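Local coordinates for protein apolipophorin-3b (Locusta migratoria, PDB 1AEP) that helps load diacylglycerol into the hemolymph lipoprotein lipophorin by covering the hydrophobic surface that expands as lipid is taken up, supporting lipid transport during insect flight, at residues N15-N20 with A144-Q149. Residues are numbered along the deposited sequence; the frame is centred on the assembly and turned at random.
Sequences NHTIVN and AAANLQ
Thr17 and Ile18 of helix 7-25 pack on Ala145 and Ala146 of helix 131-154 in a small van der Waals contact between the first and last helices of the chain, with no hydrogen bond from one segment to the other. The two segments run in roughly the same direction, with 28° between their axes and 9.0 Å at closest approach. Thr17 does most of the touching through its methyl: CG2 is anti to the backbone N, while OG1 sits beside that N (chi1 -62°), and CG2 reaches CB of Ala145 at 3.6 Å and backbone N of Ala146 at 3.7 Å. OG1 is hydrogen-bonded to the carbonyl O of Gln13, one turn back in its own helix, and the methyl is the branch that faces helix 131-154. Ile18, a buried residue whose CB points away from helix 131-154, still brings CG1 to 4.2 Å from CB of Ala145; it also packs on Leu105 of helix 94-121. This is the five-helix bundle of the apolipophorin-III family, in which amphipathic helices turn their apolar residues inward. Alanine on the helix 131-154 side is consistent with the approach of the backbones, CA of Ile18 and CA of Ala145 being 6.0 Å apart. Elsewhere on helix 131-154, Ala144 and Leu148 touch Phe48 of helix 36-63. One turn beyond Ala145, Gln149, with CG anti to the backbone N (chi1 173°) and the chain extended beyond it, reaches toward helix 7-25 and sets its amide beside Asn20: Gln149 NE2 and OE1 are each 4.1 Å from Asn20 CB.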
ATOM      1  N   ASN A  15      -1.986  -2.909   8.520  1.00 10.27           N
ATOM      2  CA  ASN A  15      -0.859  -2.409   9.267  1.00 19.42           C
ATOM      3  C   ASN A  15       0.050  -3.520   9.733  1.00  8.22           C
ATOM      4  O   ASN A  15       1.275  -3.475   9.575  1.00 35.68           O
ATOM      5  CB  ASN A  15      -1.459  -1.599  10.439  1.00 29.18           C
ATOM      6  CG  ASN A  15      -0.539  -1.251  11.602  1.00  7.09           C
ATOM      7  OD1 ASN A  15      -0.169  -2.116  12.411  1.00 60.36           O
ATOM      8  ND2 ASN A  15      -0.189   0.046  11.725  1.00 28.78           N
ATOM      9  N   HIS A  16      -0.548  -4.513  10.337  1.00 23.01           N
ATOM     10  CA  HIS A  16       0.269  -5.589  10.805  1.00 13.92           C
ATOM     11  C   HIS A  16       1.016  -6.183   9.635  1.00 11.19           C
ATOM     12  O   HIS A  16       2.231  -6.398   9.679  1.00 36.11           O
ATOM     13  CB  HIS A  16      -0.615  -6.625  11.461  1.00 13.76           C
ATOM     14  CG  HIS A  16       0.152  -7.741  12.125  1.00100.00           C
ATOM     15  ND1 HIS A  16      -0.037  -9.076  11.758  1.00 85.12           N
ATOM     16  CD2 HIS A  16       1.108  -7.712  13.109  1.00 26.26           C
ATOM     17  CE1 HIS A  16       0.777  -9.815  12.515  1.00 47.81           C
ATOM     18  NE2 HIS A  16       1.466  -9.023  13.339  1.00100.00           N
ATOM     19  N   THR A  17       0.251  -6.440   8.594  1.00 14.88           N
ATOM     20  CA  THR A  17       0.817  -7.005   7.394  1.00 11.73           C
ATOM     21  C   THR A  17       2.015  -6.179   6.979  1.00 17.52           C
ATOM     22  O   THR A  17       3.144  -6.655   6.964  1.00 43.98           O
ATOM     23  CB  THR A  17      -0.225  -7.109   6.241  1.00 14.04           C
ATOM     24  OG1 THR A  17      -1.262  -7.963   6.617  1.00 35.14           O
ATOM     25  CG2 THR A  17       0.406  -7.611   4.937  1.00 28.10           C
ATOM     26  N   ILE A  18       1.755  -4.927   6.675  1.00  2.16           N
ATOM     27  CA  ILE A  18       2.822  -4.029   6.252  1.00 27.31           C
ATOM     28  C   ILE A  18       4.044  -4.025   7.168  1.00  7.17           C
ATOM     29  O   ILE A  18       5.181  -4.098   6.696  1.00 46.58           O
ATOM     30  CB  ILE A  18       2.310  -2.609   6.067  1.00  4.88           C
ATOM     31  CG1 ILE A  18       1.178  -2.573   5.032  1.00 15.94           C
ATOM     32  CG2 ILE A  18       3.447  -1.710   5.685  1.00 40.34           C
ATOM     33  CD1 ILE A  18       0.935  -1.195   4.447  1.00 26.28           C
ATOM     34  N   VAL A  19       3.806  -3.910   8.469  1.00 23.44           N
ATOM     35  CA  VAL A  19       4.920  -3.855   9.396  1.00 14.83           C
ATOM     36  C   VAL A  19       5.913  -5.004   9.224  1.00 25.32           C
ATOM     37  O   VAL A  19       7.132  -4.805   9.175  1.00 44.81           O
ATOM     38  CB  VAL A  19       4.431  -3.772  10.822  1.00 36.24           C
ATOM     39  CG1 VAL A  19       5.576  -4.164  11.742  1.00 53.31           C
ATOM     40  CG2 VAL A  19       3.941  -2.357  11.111  1.00 10.61           C
ATOM     41  N   ASN A  20       5.367  -6.209   9.164  1.00 22.80           N
ATOM     42  CA  ASN A  20       6.118  -7.434   8.998  1.00 25.01           C
ATOM     43  C   ASN A  20       6.897  -7.464   7.675  1.00 16.52           C
ATOM     44  O   ASN A  20       8.119  -7.613   7.669  1.00 29.28           O
ATOM     45  CB  ASN A  20       5.038  -8.532   9.063  1.00  8.88           C
ATOM     46  CG  ASN A  20       4.617  -8.820  10.488  1.00 26.11           C
ATOM     47  OD1 ASN A  20       5.245  -8.363  11.456  1.00 25.84           O
ATOM     48  ND2 ASN A  20       3.619  -9.673  10.604  1.00 35.70           N
ATOM     49  N   ALA A 144      -1.513  -7.258  -1.629  1.00  8.19           N
ATOM     50  CA  ALA A 144      -0.326  -6.816  -2.298  1.00 15.15           C
ATOM     51  C   ALA A 144       0.852  -6.943  -1.348  1.00 22.14           C
ATOM     52  O   ALA A 144       1.879  -7.523  -1.679  1.00 37.69           O
ATOM     53  CB  ALA A 144      -0.513  -5.388  -2.748  1.00  1.75           C
ATOM     54  N   ALA A 145       0.681  -6.429  -0.131  1.00  9.04           N
ATOM     55  CA  ALA A 145       1.696  -6.499   0.909  1.00 22.35           C
ATOM     56  C   ALA A 145       1.965  -7.933   1.398  1.00  1.00           C
ATOM     57  O   ALA A 145       3.096  -8.257   1.758  1.00 25.07           O
ATOM     58  CB  ALA A 145       1.313  -5.594   2.090  1.00  1.29           C
ATOM     59  N   ALA A 146       0.959  -8.812   1.458  1.00 23.38           N
ATOM     60  CA  ALA A 146       1.237 -10.176   1.883  1.00  9.64           C
ATOM     61  C   ALA A 146       2.031 -10.888   0.795  1.00 24.39           C
ATOM     62  O   ALA A 146       2.973 -11.626   1.051  1.00 34.10           O
ATOM     63  CB  ALA A 146      -0.040 -10.933   2.084  1.00  5.16           C
ATOM     64  N   ASN A 147       1.645 -10.637  -0.452  1.00 13.63           N
ATOM     65  CA  ASN A 147       2.292 -11.221  -1.595  1.00  6.75           C
ATOM     66  C   ASN A 147       3.751 -10.885  -1.620  1.00  4.69           C
ATOM     67  O   ASN A 147       4.595 -11.758  -1.816  1.00 36.59           O
ATOM     68  CB  ASN A 147       1.682 -10.673  -2.840  1.00 17.78           C
ATOM     69  CG  ASN A 147       0.559 -11.570  -3.277  1.00 24.37           C
ATOM     70  OD1 ASN A 147      -0.090 -11.296  -4.281  1.00100.00           O
ATOM     71  ND2 ASN A 147       0.310 -12.634  -2.498  1.00 40.83           N
ATOM     72  N   LEU A 148       4.033  -9.604  -1.415  1.00 19.30           N
ATOM     73  CA  LEU A 148       5.395  -9.119  -1.374  1.00 21.27           C
ATOM     74  C   LEU A 148       6.177  -9.877  -0.333  1.00 14.65           C
ATOM     75  O   LEU A 148       7.265 -10.396  -0.561  1.00 36.05           O
ATOM     76  CB  LEU A 148       5.393  -7.640  -0.976  1.00 14.34           C
ATOM     77  CG  LEU A 148       6.694  -6.880  -1.236  1.00 12.56           C
ATOM     78  CD1 LEU A 148       6.301  -5.732  -2.114  1.00 33.57           C
ATOM     79  CD2 LEU A 148       7.116  -6.328   0.076  1.00 30.47           C
ATOM     80  N   GLN A 149       5.605  -9.959   0.840  1.00 25.29           N
ATOM     81  CA  GLN A 149       6.276 -10.661   1.880  1.00 11.17           C
ATOM     82  C   GLN A 149       6.558 -12.113   1.530  1.00 13.17           C
ATOM     83  O   GLN A 149       7.664 -12.598   1.720  1.00 20.85           O
ATOM     84  CB  GLN A 149       5.372 -10.588   3.060  1.00 14.02           C
ATOM     85  CG  GLN A 149       5.913 -11.437   4.158  1.00 20.37           C
ATOM     86  CD  GLN A 149       5.239 -11.089   5.443  1.00 47.82           C
ATOM     87  OE1 GLN A 149       4.220 -10.366   5.451  1.00 66.75           O
ATOM     88  NE2 GLN A 149       5.842 -11.586   6.510  1.00 35.16           N
TER